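Local coordinates for domain of unknown function (Pectobacterium atrosepticum SCRI1043, PDB 3CJL), which is of unknown function, belongs to the DUF3861 family, and pairs with a second copy of itself in the crystal, at residues H27-L30 against F31-L34. Numbering follows the deposited sequence.
Sequences HDDL and FKLL
Asp29 and Lys32 meet across the first turn of helix 30-37, where the extended backbone of Asp28 and Asp29 gives way to helical geometry at Leu30. The turn is closed by two successive i to i+4 hydrogen bonds: Leu33 N donates to Asp29 O at 2.9 Å, and Leu34 N to Leu30 O, also at 2.9 Å. Asp29 is the N-cap. Its CG lies anti to the backbone N (chi1 -180°), which folds the carboxylate back over the start of the helix, and OD1 accepts from Lys32 N at 3.1 Å. That bond is fairly straight, 161° at the hydrogen, yet the N-H reaches OD1 from well above the carboxylate plane. Besides Lys32 N, a water donates to OD1 at 2.6 Å; the same water accepts a weak bond from Phe31 N. The helix start would probably favour a negative charge here.

The aliphatic part of Lys32 crosses the Asp29 side chain at about a right angle, with Lys32 CB against Asp29 CG at 3.4 Å. The lysine chain then leads away, and its NZ stays 6.5 Å from Asp29 OD2, too far for a salt bridge. One turn apart, Leu30 CG and Leu34 CD1 make a light apolar contact at 4.2 Å.

A short loop after strand 19-26 leads into this helix start, and Tyr6 of strand 4-12 hydrogen-bonds Leu30 N through its hydroxyl. Leu33 and Leu34 rest on Met52 of helix 45-64, to which Asp28 is also tied by a salt bridge with Lys56. The second subunit packs Val10 on Leu30, Arg18 on Phe31 and Leu20 on Leu34, so the capped turn contacts both helix 45-64 and the second subunit, including residues of its strands 4-12 and 19-26.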
ATOM      1  N   HIS A  27      -1.744  -3.681 -12.577  1.00 35.29           N
ATOM      2  CA  HIS A  27      -1.339  -4.555 -13.676  1.00 34.90           C
ATOM      3  C   HIS A  27      -1.026  -5.987 -13.271  1.00 36.47           C
ATOM      4  O   HIS A  27      -0.282  -6.686 -13.949  1.00 37.84           O
ATOM      5  CB  HIS A  27      -0.205  -3.898 -14.418  1.00 33.97           C
ATOM      6  CG  HIS A  27      -0.646  -2.666 -15.103  1.00 37.14           C
ATOM      7  ND1 HIS A  27      -1.414  -2.716 -16.243  1.00 43.58           N
ATOM      8  CD2 HIS A  27      -0.543  -1.364 -14.765  1.00 39.08           C
ATOM      9  CE1 HIS A  27      -1.714  -1.489 -16.609  1.00 38.86           C
ATOM     10  NE2 HIS A  27      -1.192  -0.649 -15.735  1.00 40.90           N
ATOM     11  N   ASP A  28      -1.609  -6.404 -12.155  1.00 39.16           N
ATOM     12  CA  ASP A  28      -1.655  -7.785 -11.726  1.00 40.83           C
ATOM     13  C   ASP A  28      -3.084  -8.064 -11.279  1.00 40.24           C
ATOM     14  O   ASP A  28      -3.824  -7.138 -10.948  1.00 41.43           O
ATOM     15  CB  ASP A  28      -0.708  -8.002 -10.557  1.00 42.97           C
ATOM     16  CG  ASP A  28       0.754  -7.962 -10.968  1.00 50.47           C
ATOM     17  OD1 ASP A  28       1.172  -8.862 -11.726  1.00 59.60           O
ATOM     18  OD2 ASP A  28       1.481  -7.045 -10.512  1.00 60.07           O
ATOM     19  N   ASP A  29      -3.467  -9.335 -11.306  1.00 37.61           N
ATOM     20  CA  ASP A  29      -4.735  -9.792 -10.776  1.00 37.04           C
ATOM     21  C   ASP A  29      -4.502  -9.914  -9.277  1.00 35.47           C
ATOM     22  O   ASP A  29      -3.923 -10.890  -8.829  1.00 35.65           O
ATOM     23  CB  ASP A  29      -5.104 -11.145 -11.410  1.00 37.56           C
ATOM     24  CG  ASP A  29      -6.419 -11.691 -10.913  1.00 37.42           C
ATOM     25  OD1 ASP A  29      -6.870 -11.298  -9.821  1.00 42.28           O
ATOM     26  OD2 ASP A  29      -7.003 -12.549 -11.611  1.00 43.29           O
ATOM     27  N   LEU A  30      -4.954  -8.913  -8.515  1.00 34.68           N
ATOM     28  CA  LEU A  30      -4.707  -8.835  -7.072  1.00 35.09           C
ATOM     29  C   LEU A  30      -5.267 -10.027  -6.292  1.00 34.26           C
ATOM     30  O   LEU A  30      -4.575 -10.606  -5.459  1.00 33.50           O
ATOM     31  CB  LEU A  30      -5.261  -7.521  -6.504  1.00 35.03           C
ATOM     32  CG  LEU A  30      -5.149  -7.260  -5.000  1.00 37.36           C
ATOM     33  CD1 LEU A  30      -3.692  -7.290  -4.525  1.00 35.43           C
ATOM     34  CD2 LEU A  30      -5.802  -5.906  -4.681  1.00 34.55           C
ATOM     35  N   PHE A  31      -6.507 -10.397  -6.578  1.00 34.75           N
ATOM     36  CA  PHE A  31      -7.140 -11.538  -5.919  1.00 36.14           C
ATOM     37  C   PHE A  31      -6.428 -12.852  -6.240  1.00 36.82           C
ATOM     38  O   PHE A  31      -6.314 -13.694  -5.363  1.00 38.71           O
ATOM     39  CB  PHE A  31      -8.636 -11.599  -6.236  1.00 37.22           C
ATOM     40  CG  PHE A  31      -9.438 -10.520  -5.552  1.00 37.03           C
ATOM     41  CD1 PHE A  31      -9.482  -9.233  -6.057  1.00 42.41           C
ATOM     42  CD2 PHE A  31     -10.138 -10.791  -4.389  1.00 42.68           C
ATOM     43  CE1 PHE A  31     -10.205  -8.226  -5.407  1.00 41.57           C
ATOM     44  CE2 PHE A  31     -10.868  -9.796  -3.758  1.00 43.35           C
ATOM     45  CZ  PHE A  31     -10.896  -8.511  -4.279  1.00 36.50           C
ATOM     46  N   LYS A  32      -5.918 -13.015  -7.462  1.00 37.49           N
ATOM     47  CA  LYS A  32      -5.130 -14.219  -7.808  1.00 40.29           C
ATOM     48  C   LYS A  32      -3.766 -14.214  -7.082  1.00 40.18           C
ATOM     49  O   LYS A  32      -3.322 -15.248  -6.592  1.00 39.74           O
ATOM     50  CB  LYS A  32      -4.953 -14.348  -9.323  1.00 39.30           C
ATOM     51  CG  LYS A  32      -4.573 -15.737  -9.791  1.00 43.24           C
ATOM     52  CD  LYS A  32      -4.476 -15.808 -11.320  1.00 44.29           C
ATOM     53  CE  LYS A  32      -4.824 -17.200 -11.863  1.00 52.33           C
ATOM     54  NZ  LYS A  32      -3.940 -18.298 -11.362  1.00 56.26           N
ATOM     55  N   LEU A  33      -3.140 -13.041  -6.990  1.00 41.00           N
ATOM     56  CA  LEU A  33      -1.876 -12.861  -6.258  1.00 42.22           C
ATOM     57  C   LEU A  33      -2.049 -13.184  -4.753  1.00 42.51           C
ATOM     58  O   LEU A  33      -1.189 -13.845  -4.143  1.00 39.75           O
ATOM     59  CB  LEU A  33      -1.341 -11.433  -6.467  1.00 42.06           C
ATOM     60  CG  LEU A  33       0.158 -11.146  -6.344  1.00 44.67           C
ATOM     61  CD1 LEU A  33       0.941 -11.843  -7.450  1.00 47.85           C
ATOM     62  CD2 LEU A  33       0.442  -9.626  -6.396  1.00 45.98           C
ATOM     63  N   LEU A  34      -3.170 -12.750  -4.170  1.00 41.92           N
ATOM     64  CA  LEU A  34      -3.481 -13.048  -2.762  1.00 43.79           C
ATOM     65  C   LEU A  34      -3.668 -14.555  -2.481  1.00 45.22           C
ATOM     66  O   LEU A  34      -3.199 -15.046  -1.456  1.00 44.19           O
ATOM     67  CB  LEU A  34      -4.694 -12.236  -2.267  1.00 42.66           C
ATOM     68  CG  LEU A  34      -4.460 -10.728  -2.097  1.00 44.76           C
ATOM     69  CD1 LEU A  34      -5.763  -9.996  -1.873  1.00 41.84           C
ATOM     70  CD2 LEU A  34      -3.476 -10.423  -0.970  1.00 44.70           C
TER
HETATM   71  O   HOH W   1      -8.327  -9.239  -9.225  1.00 38.79           O